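Local structure of esterase (Xanthomonas oryzae pv. oryzae, 3H2G) at residues Y209-T214 / Q312-N317. The protein hydrolyses ester bonds as a cell wall-degrading esterase that the bacterium uses as a virulence factor against rice. Numbering follows the deposited sequence.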
ATOM      1  N   TYR A 209      -0.270   4.871  -9.556  1.00  3.97           N
ATOM      2  CA  TYR A 209       0.007   6.307  -9.464  1.00  4.55           C
ATOM      3  C   TYR A 209      -0.905   7.124 -10.377  1.00  5.14           C
ATOM      4  O   TYR A 209      -1.337   8.223 -10.016  1.00  5.47           O
ATOM      5  CB  TYR A 209       1.479   6.573  -9.799  1.00  4.87           C
ATOM      6  CG  TYR A 209       2.401   5.505  -9.247  1.00  4.62           C
ATOM      7  CD1 TYR A 209       2.419   5.209  -7.885  1.00  5.06           C
ATOM      8  CD2 TYR A 209       3.189   4.733 -10.099  1.00  5.20           C
ATOM      9  CE1 TYR A 209       3.188   4.161  -7.385  1.00  5.71           C
ATOM     10  CE2 TYR A 209       3.963   3.681  -9.612  1.00  6.14           C
ATOM     11  CZ  TYR A 209       3.952   3.397  -8.256  1.00  7.89           C
ATOM     12  OH  TYR A 209       4.661   2.320  -7.780  1.00  5.96           O
ATOM     13  N   ALA A 210      -1.173   6.597 -11.567  1.00  4.66           N
ATOM     14  CA  ALA A 210      -2.078   7.253 -12.506  1.00  5.43           C
ATOM     15  C   ALA A 210      -3.395   6.535 -12.219  1.00  5.62           C
ATOM     16  O   ALA A 210      -3.895   5.753 -13.031  1.00  5.28           O
ATOM     17  CB  ALA A 210      -1.625   7.012 -13.944  1.00  5.09           C
ATOM     18  N   LEU A 211      -3.929   6.806 -11.031  1.00  6.19           N
ATOM     19  CA  LEU A 211      -5.147   6.175 -10.537  1.00  5.56           C
ATOM     20  C   LEU A 211      -6.349   6.240 -11.461  1.00  4.86           C
ATOM     21  O   LEU A 211      -6.913   5.208 -11.823  1.00  5.07           O
ATOM     22  CB  LEU A 211      -5.510   6.758  -9.165  1.00  6.47           C
ATOM     23  CG  LEU A 211      -6.652   6.058  -8.422  1.00  4.76           C
ATOM     24  CD1 LEU A 211      -6.309   4.587  -8.231  1.00  5.48           C
ATOM     25  CD2 LEU A 211      -6.884   6.725  -7.076  1.00  6.27           C
ATOM     26  N   GLU A 212      -6.752   7.449 -11.839  1.00  4.80           N
ATOM     27  CA  GLU A 212      -7.902   7.610 -12.723  1.00  4.62           C
ATOM     28  C   GLU A 212      -7.718   6.881 -14.055  1.00  5.99           C
ATOM     29  O   GLU A 212      -8.604   6.145 -14.497  1.00  4.90           O
ATOM     30  CB  GLU A 212      -8.165   9.098 -12.983  1.00  4.52           C
ATOM     31  CG  GLU A 212      -9.219   9.355 -14.054  1.00  7.37           C
ATOM     32  CD  GLU A 212      -9.293  10.816 -14.457  1.00  9.00           C
ATOM     33  OE1 GLU A 212      -8.281  11.528 -14.294  1.00 10.48           O
ATOM     34  OE2 GLU A 212     -10.355  11.247 -14.952  1.00  8.77           O
ATOM     35  N   GLN A 213      -6.564   7.071 -14.692  1.00  6.83           N
ATOM     36  CA  GLN A 213      -6.312   6.431 -15.982  1.00  6.59           C
ATOM     37  C   GLN A 213      -6.243   4.909 -15.866  1.00  6.57           C
ATOM     38  O   GLN A 213      -6.614   4.192 -16.796  1.00  7.12           O
ATOM     39  CB  GLN A 213      -5.019   6.965 -16.604  1.00  5.69           C
ATOM     40  CG  GLN A 213      -4.856   6.594 -18.077  1.00  6.07           C
ATOM     41  CD  GLN A 213      -5.984   7.144 -18.940  1.00  7.12           C
ATOM     42  OE1 GLN A 213      -6.256   8.344 -18.932  1.00  6.21           O
ATOM     43  NE2 GLN A 213      -6.641   6.267 -19.687  1.00  5.94           N
ATOM     44  N   THR A 214      -5.769   4.416 -14.725  1.00  7.10           N
ATOM     45  CA  THR A 214      -5.676   2.977 -14.500  1.00  7.75           C
ATOM     46  C   THR A 214      -7.068   2.347 -14.541  1.00  6.50           C
ATOM     47  O   THR A 214      -7.256   1.280 -15.134  1.00  5.68           O
ATOM     48  CB  THR A 214      -5.008   2.666 -13.135  1.00  8.92           C
ATOM     49  OG1 THR A 214      -3.612   2.972 -13.208  1.00 12.75           O
ATOM     50  CG2 THR A 214      -5.172   1.201 -12.771  1.00 13.81           C
ATOM     51  N   GLN A 312     -13.937  11.649 -10.907  1.00  6.76           N
ATOM     52  CA  GLN A 312     -13.377  12.871 -10.330  1.00  8.06           C
ATOM     53  C   GLN A 312     -12.654  12.568  -9.020  1.00  7.38           C
ATOM     54  O   GLN A 312     -11.593  13.120  -8.743  1.00  6.84           O
ATOM     55  CB  GLN A 312     -14.486  13.893 -10.058  1.00 10.63           C
ATOM     56  CG  GLN A 312     -15.046  14.596 -11.293  1.00 13.70           C
ATOM     57  CD  GLN A 312     -14.126  15.680 -11.819  1.00 18.04           C
ATOM     58  OE1 GLN A 312     -13.577  16.471 -11.048  1.00 19.96           O
ATOM     59  NE2 GLN A 312     -13.964  15.734 -13.136  1.00 19.26           N
ATOM     60  N   ASP A 313     -13.241  11.696  -8.205  1.00  7.04           N
ATOM     61  CA  ASP A 313     -12.627  11.340  -6.934  1.00  6.64           C
ATOM     62  C   ASP A 313     -11.324  10.577  -7.155  1.00  4.83           C
ATOM     63  O   ASP A 313     -10.370  10.727  -6.388  1.00  5.34           O
ATOM     64  CB  ASP A 313     -13.597  10.513  -6.083  1.00  5.43           C
ATOM     65  CG  ASP A 313     -14.802  11.318  -5.624  1.00  6.98           C
ATOM     66  OD1 ASP A 313     -14.769  12.567  -5.723  1.00  5.16           O
ATOM     67  OD2 ASP A 313     -15.780  10.705  -5.152  1.00  4.15           O
ATOM     68  N   LEU A 314     -11.276   9.758  -8.201  1.00  4.46           N
ATOM     69  CA  LEU A 314     -10.054   9.017  -8.507  1.00  5.33           C
ATOM     70  C   LEU A 314      -8.977  10.010  -8.940  1.00  3.99           C
ATOM     71  O   LEU A 314      -7.811   9.894  -8.552  1.00  2.68           O
ATOM     72  CB  LEU A 314     -10.296   8.008  -9.635  1.00  2.91           C
ATOM     73  CG  LEU A 314     -11.190   6.802  -9.345  1.00  4.25           C
ATOM     74  CD1 LEU A 314     -11.365   5.997 -10.623  1.00  4.24           C
ATOM     75  CD2 LEU A 314     -10.568   5.934  -8.246  1.00  3.11           C
ATOM     76  N   ALA A 315      -9.375  10.995  -9.740  1.00  4.92           N
ATOM     77  CA  ALA A 315      -8.440  12.005 -10.227  1.00  4.43           C
ATOM     78  C   ALA A 315      -7.827  12.815  -9.082  1.00  6.37           C
ATOM     79  O   ALA A 315      -6.652  13.178  -9.136  1.00  5.41           O
ATOM     80  CB  ALA A 315      -9.142  12.941 -11.219  1.00  7.46           C
ATOM     81  N   ARG A 316      -8.617  13.101  -8.052  1.00  5.74           N
ATOM     82  CA  ARG A 316      -8.110  13.866  -6.914  1.00  8.81           C
ATOM     83  C   ARG A 316      -7.016  13.076  -6.217  1.00  8.25           C
ATOM     84  O   ARG A 316      -6.215  13.629  -5.465  1.00  7.54           O
ATOM     85  CB  ARG A 316      -9.222  14.157  -5.903  1.00 12.88           C
ATOM     86  CG  ARG A 316     -10.356  15.017  -6.428  1.00 19.02           C
ATOM     87  CD  ARG A 316     -11.287  15.398  -5.294  1.00 24.51           C
ATOM     88  NE  ARG A 316     -12.510  16.043  -5.761  1.00 31.01           N
ATOM     89  CZ  ARG A 316     -13.443  16.541  -4.957  1.00 32.62           C
ATOM     90  NH1 ARG A 316     -13.291  16.472  -3.641  1.00 33.60           N
ATOM     91  NH2 ARG A 316     -14.532  17.100  -5.465  1.00 35.76           N
ATOM     92  N   ASN A 317      -6.985  11.773  -6.469  1.00  7.00           N
ATOM     93  CA  ASN A 317      -5.988  10.931  -5.843  1.00  5.88           C
ATOM     94  C   ASN A 317      -4.898  10.430  -6.781  1.00  5.81           C
ATOM     95  O   ASN A 317      -4.231   9.432  -6.507  1.00  4.55           O
ATOM     96  CB  ASN A 317      -6.690   9.799  -5.094  1.00  5.99           C
ATOM     97  CG  ASN A 317      -7.421  10.310  -3.861  1.00  6.64           C
ATOM     98  OD1 ASN A 317      -6.798  10.636  -2.848  1.00  6.03           O
ATOM     99  ND2 ASN A 317      -8.738  10.418  -3.951  1.00  4.35           N
TER
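The side chains of Leu211 and Leu314 cross at about a right angle. Leu211 CG stands anti to the backbone N (chi1 -172°), where it meets CD2 of Leu314 at 3.9 Å. The CD2 methyl of Leu211 touches the Leu314 carbonyl O at 3.6 Å and CB of Asn317 at 3.7 Å. The side chains of Leu211 and Asn317 lie side by side, heading the same way, but the amide of Asn317 turns away. Its ND2 donates to Asp313 O at 2.9 Å and also bonds Tyr246 OH, while its OD1 accepts from Ser141 N; this buried amide is thus gripped at both ends. Nearer the backbone, Leu314 CB packs 3.9 Å from CA of Glu212, where the two chains come closest (4.9 Å between CA of Glu212 and CA of Leu314). The extended Glu212 chain passes over Ala315, with Glu212 OE1 3.5 Å from CB of Ala315; OE2 forms a salt bridge with Arg311. No hydrogen bond joins the two segments, and the contact rests on van der Waals packing centred on the two leucines. It sets the N-terminal turn of helix 211-218 against the C-terminal end of helix 309-316, within the strand-free insertion of helices and loops between strands 198-205 and 328-332 of an alpha/beta-hydrolase fold.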